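Local coordinates for protein putative Ribokinase II (Escherichia coli O6, PDB 3IQ0) that probably phosphorylates a sugar or related small molecule at the expense of ATP, as a putative ribokinase-like kinase of the pfkB family, at residues P53-F65 with A114-L128. Numbering follows the deposited sequence.
Sequences PCGIISCVGNDGF and ACGKLSAQHVDENIL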
loop_
_atom_site.group_PDB
_atom_site.type_symbol
_atom_site.label_atom_id
_atom_site.label_comp_id
_atom_site.label_asym_id
_atom_site.label_seq_id
_atom_site.Cartn_x
_atom_site.Cartn_y
_atom_site.Cartn_z
ATOM N N PRO B 53 -16.460 15.206 -23.481
ATOM C CA PRO B 53 -14.993 15.231 -23.460
ATOM C C PRO B 53 -14.493 15.724 -22.113
ATOM O O PRO B 53 -15.000 16.718 -21.584
ATOM C CB PRO B 53 -14.631 16.171 -24.617
ATOM C CG PRO B 53 -15.904 16.910 -24.919
ATOM C CD PRO B 53 -16.981 15.912 -24.662
ATOM N N CYS B 54 -13.500 15.026 -21.565
ATOM C CA CYS B 54 -12.971 15.368 -20.244
ATOM C C CYS B 54 -11.537 14.891 -20.034
ATOM O O CYS B 54 -10.982 14.168 -20.863
ATOM C CB CYS B 54 -13.859 14.730 -19.188
ATOM S SG CYS B 54 -14.051 12.948 -19.486
ATOM N N GLY B 55 -10.953 15.292 -18.906
ATOM C CA GLY B 55 -9.593 14.904 -18.582
ATOM C C GLY B 55 -9.409 14.863 -17.078
ATOM O O GLY B 55 -10.282 15.303 -16.328
ATOM N N ILE B 56 -8.283 14.335 -16.617
ATOM C CA ILE B 56 -8.044 14.269 -15.184
ATOM C C ILE B 56 -6.576 14.494 -14.853
ATOM O O ILE B 56 -5.691 14.036 -15.571
ATOM C CB ILE B 56 -8.524 12.906 -14.592
ATOM C CG1 ILE B 56 -8.346 12.904 -13.070
ATOM C CG2 ILE B 56 -7.778 11.748 -15.242
ATOM C CD1 ILE B 56 -8.980 11.711 -12.367
ATOM N N ILE B 57 -6.330 15.224 -13.770
ATOM C CA ILE B 57 -4.969 15.509 -13.320
ATOM C C ILE B 57 -4.764 14.684 -12.063
ATOM O O ILE B 57 -5.438 14.905 -11.062
ATOM C CB ILE B 57 -4.787 17.005 -12.969
ATOM C CG1 ILE B 57 -4.976 17.865 -14.221
ATOM C CG2 ILE B 57 -3.406 17.238 -12.385
ATOM C CD1 ILE B 57 -4.954 19.355 -13.948
ATOM N N SER B 58 -3.837 13.732 -12.117
ATOM C CA SER B 58 -3.580 12.872 -10.968
ATOM C C SER B 58 -2.171 12.290 -11.024
ATOM O O SER B 58 -1.406 12.601 -11.932
ATOM C CB SER B 58 -4.617 11.743 -10.938
ATOM O OG SER B 58 -4.524 10.972 -9.751
ATOM N N CYS B 59 -1.839 11.450 -10.044
ATOM C CA CYS B 59 -0.528 10.812 -9.964
ATOM C C CYS B 59 -0.658 9.340 -9.614
ATOM O O CYS B 59 -1.403 8.987 -8.709
ATOM C CB CYS B 59 0.333 11.470 -8.877
ATOM S SG CYS B 59 1.102 13.031 -9.319
ATOM N N VAL B 60 0.057 8.483 -10.334
ATOM C CA VAL B 60 0.058 7.052 -10.037
ATOM C C VAL B 60 1.514 6.606 -10.054
ATOM O O VAL B 60 2.383 7.335 -10.543
ATOM C CB VAL B 60 -0.725 6.213 -11.082
ATOM C CG1 VAL B 60 -2.180 6.650 -11.128
ATOM C CG2 VAL B 60 -0.073 6.333 -12.445
ATOM N N GLY B 61 1.783 5.426 -9.509
ATOM C CA GLY B 61 3.141 4.919 -9.502
ATOM C C GLY B 61 3.423 4.204 -10.809
ATOM O O GLY B 61 2.528 4.048 -11.642
ATOM N N ASN B 62 4.663 3.770 -10.990
ATOM C CA ASN B 62 5.063 3.061 -12.197
ATOM C C ASN B 62 4.868 1.557 -12.007
ATOM O O ASN B 62 5.818 0.778 -12.089
ATOM C CB ASN B 62 6.529 3.377 -12.514
ATOM C CG ASN B 62 7.030 2.651 -13.742
ATOM O OD1 ASN B 62 6.395 2.677 -14.794
ATOM N ND2 ASN B 62 8.181 2.005 -13.615
ATOM N N ASP B 63 3.629 1.159 -11.739
ATOM C CA ASP B 63 3.294 -0.246 -11.531
ATOM C C ASP B 63 1.978 -0.598 -12.226
ATOM O O ASP B 63 1.286 0.287 -12.740
ATOM C CB ASP B 63 3.202 -0.552 -10.031
ATOM C CG ASP B 63 2.246 0.377 -9.299
ATOM O OD1 ASP B 63 1.111 0.561 -9.781
ATOM O OD2 ASP B 63 2.625 0.919 -8.237
ATOM N N GLY B 64 1.643 -1.887 -12.242
ATOM C CA GLY B 64 0.427 -2.354 -12.887
ATOM C C GLY B 64 -0.872 -1.807 -12.325
ATOM O O GLY B 64 -1.887 -1.778 -13.021
ATOM N N PHE B 65 -0.857 -1.396 -11.062
ATOM C CA PHE B 65 -2.048 -0.835 -10.436
ATOM C C PHE B 65 -2.257 0.554 -11.012
ATOM O O PHE B 65 -3.386 1.027 -11.141
ATOM C CB PHE B 65 -1.876 -0.760 -8.918
ATOM C CG PHE B 65 -1.929 -2.097 -8.232
ATOM C CD1 PHE B 65 -2.353 -3.235 -8.917
ATOM C CD2 PHE B 65 -1.608 -2.212 -6.887
ATOM C CE1 PHE B 65 -2.460 -4.464 -8.270
ATOM C CE2 PHE B 65 -1.711 -3.438 -6.231
ATOM C CZ PHE B 65 -2.137 -4.560 -6.920
ATOM N N ALA B 114 1.333 7.462 -4.069
ATOM C CA ALA B 114 1.462 8.370 -5.201
ATOM C C ALA B 114 0.444 9.504 -5.108
ATOM O O ALA B 114 0.765 10.662 -5.379
ATOM C CB ALA B 114 1.273 7.605 -6.502
ATOM N N CYS B 115 -0.779 9.166 -4.704
ATOM C CA CYS B 115 -1.857 10.143 -4.585
ATOM C C CYS B 115 -1.420 11.432 -3.898
ATOM O O CYS B 115 -1.524 12.517 -4.470
ATOM C CB CYS B 115 -3.028 9.554 -3.794
ATOM S SG CYS B 115 -3.448 7.860 -4.201
ATOM N N GLY B 116 -0.941 11.306 -2.665
ATOM C CA GLY B 116 -0.515 12.467 -1.907
ATOM C C GLY B 116 0.742 13.151 -2.404
ATOM O O GLY B 116 1.301 13.988 -1.698
ATOM N N LYS B 117 1.181 12.803 -3.611
ATOM C CA LYS B 117 2.378 13.399 -4.203
ATOM C C LYS B 117 2.013 14.471 -5.231
ATOM O O LYS B 117 2.876 15.198 -5.720
ATOM C CB LYS B 117 3.219 12.328 -4.888
ATOM C CG LYS B 117 4.696 12.364 -4.534
ATOM C CD LYS B 117 5.022 11.433 -3.374
ATOM C CE LYS B 117 4.469 11.932 -2.055
ATOM N NZ LYS B 117 5.213 13.111 -1.561
ATOM N N LEU B 118 0.729 14.562 -5.555
ATOM C CA LEU B 118 0.248 15.548 -6.516
ATOM C C LEU B 118 0.652 16.948 -6.064
ATOM O O LEU B 118 0.235 17.408 -5.005
ATOM C CB LEU B 118 -1.277 15.467 -6.626
ATOM C CG LEU B 118 -1.985 16.317 -7.687
ATOM C CD1 LEU B 118 -1.508 15.912 -9.068
ATOM C CD2 LEU B 118 -3.491 16.126 -7.580
ATOM N N SER B 119 1.462 17.629 -6.863
ATOM C CA SER B 119 1.897 18.971 -6.500
ATOM C C SER B 119 1.405 20.002 -7.506
ATOM O O SER B 119 1.154 19.681 -8.666
ATOM C CB SER B 119 3.426 19.030 -6.401
ATOM O OG SER B 119 4.039 18.726 -7.642
ATOM N N ALA B 120 1.275 21.242 -7.045
ATOM C CA ALA B 120 0.817 22.339 -7.885
ATOM C C ALA B 120 1.593 22.407 -9.195
ATOM O O ALA B 120 1.114 22.967 -10.176
ATOM C CB ALA B 120 0.948 23.656 -7.132
ATOM N N GLN B 121 2.792 21.837 -9.217
ATOM C CA GLN B 121 3.582 21.863 -10.438
ATOM C C GLN B 121 3.133 20.747 -11.366
ATOM O O GLN B 121 3.170 20.888 -12.587
ATOM C CB GLN B 121 5.071 21.718 -10.127
ATOM C CG GLN B 121 5.955 22.220 -11.255
ATOM C CD GLN B 121 5.584 23.631 -11.688
ATOM O OE1 GLN B 121 5.593 24.563 -10.880
ATOM N NE2 GLN B 121 5.252 23.793 -12.964
ATOM N N HIS B 122 2.706 19.635 -10.780
ATOM C CA HIS B 122 2.231 18.503 -11.564
ATOM C C HIS B 122 0.948 18.865 -12.306
ATOM O O HIS B 122 0.393 18.044 -13.036
ATOM C CB HIS B 122 1.998 17.297 -10.652
ATOM C CG HIS B 122 3.187 16.395 -10.529
ATOM N ND1 HIS B 122 3.499 15.728 -9.365
ATOM C CD2 HIS B 122 4.128 16.035 -11.434
ATOM C CE1 HIS B 122 4.583 14.997 -9.556
ATOM N NE2 HIS B 122 4.985 15.166 -10.804
ATOM N N VAL B 123 0.484 20.099 -12.116
ATOM C CA VAL B 123 -0.723 20.575 -12.777
ATOM C C VAL B 123 -0.390 20.995 -14.203
ATOM O O VAL B 123 -0.309 20.144 -15.088
ATOM C CB VAL B 123 -1.346 21.772 -12.023
ATOM C CG1 VAL B 123 -2.529 22.327 -12.798
ATOM C CG2 VAL B 123 -1.802 21.324 -10.650
ATOM N N ASP B 124 -0.191 22.299 -14.405
ATOM C CA ASP B 124 0.135 22.901 -15.706
ATOM C C ASP B 124 -0.866 24.023 -15.972
ATOM O O ASP B 124 -1.223 24.779 -15.068
ATOM C CB ASP B 124 0.040 21.875 -16.845
ATOM C CG ASP B 124 0.988 22.178 -17.988
ATOM O OD1 ASP B 124 0.994 23.324 -18.476
ATOM O OD2 ASP B 124 1.726 21.258 -18.404
ATOM N N GLU B 125 -1.305 24.118 -17.223
ATOM C CA GLU B 125 -2.281 25.109 -17.662
ATOM C C GLU B 125 -2.413 24.946 -19.172
ATOM O O GLU B 125 -3.381 25.395 -19.779
ATOM C CB GLU B 125 -1.845 26.535 -17.307
ATOM C CG GLU B 125 -0.699 27.105 -18.118
ATOM C CD GLU B 125 0.559 26.265 -18.043
ATOM O OE1 GLU B 125 0.963 25.892 -16.918
ATOM O OE2 GLU B 125 1.151 25.987 -19.110
ATOM N N ASN B 126 -1.414 24.297 -19.764
ATOM C CA ASN B 126 -1.410 24.005 -21.185
ATOM C C ASN B 126 -2.407 22.859 -21.317
ATOM O O ASN B 126 -2.949 22.594 -22.390
ATOM C CB ASN B 126 -0.019 23.538 -21.627
ATOM C CG ASN B 126 -0.035 22.849 -22.986
ATOM O OD1 ASN B 126 -0.260 23.485 -24.021
ATOM N ND2 ASN B 126 0.209 21.541 -22.988
ATOM N N ILE B 127 -2.635 22.186 -20.194
ATOM C CA ILE B 127 -3.555 21.061 -20.112
ATOM C C ILE B 127 -4.977 21.535 -19.811
ATOM O O ILE B 127 -5.949 20.892 -20.202
ATOM C CB ILE B 127 -3.112 20.067 -18.998
ATOM C CG1 ILE B 127 -1.816 19.373 -19.404
ATOM C CG2 ILE B 127 -4.209 19.047 -18.728
ATOM C CD1 ILE B 127 -1.279 18.412 -18.366
ATOM N N LEU B 128 -5.091 22.665 -19.122
ATOM C CA LEU B 128 -6.397 23.204 -18.758
ATOM C C LEU B 128 -6.852 24.379 -19.613
ATOM O O LEU B 128 -7.804 25.072 -19.256
ATOM C CB LEU B 128 -6.387 23.631 -17.289
ATOM C CG LEU B 128 -6.287 22.518 -16.242
ATOM C CD1 LEU B 128 -5.943 23.116 -14.882
ATOM C CD2 LEU B 128 -7.610 21.757 -16.182
#
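I57 points its side chain from strand 54-61, in the central, mostly parallel sheet of the ribokinase-like fold, into the loop 114-128 that runs over one sheet face on its way to strand 131-137. Its two branches part company. With CG1 beside the backbone N and anti to the carbonyl carbon (chi1 -64°), CG2 is anti to the N; it meets L118 CD1 at 4.0 Å and lies 3.9 Å from H122 O. The extended CG1-CD1 arm carries CD1 to within 4.0 Å of both V123 CG1 and L128 CD1, which lie on the same side of it. The I57 side chain crosses those of L118 and L128 at about a right angle. S58, next along, turns to the other face, where its OG is hydrogen-bonded to G10 O. The alternation brings C59 back to the loop, its SG packing 3.9 Å from L118 CD1. The same sulfur approaches the H122 ring obliquely, 33° off the normal. K117 O lies in the imidazole plane, at its edge; the ring has high B factors, so its orientation is less certain. L118 also touches I9 of strand 5-9 and M146 of helix 144-159. At the V60-G61 peptide the contact passes to the backbone, where A114 CB lies 3.7 Å from G61 N.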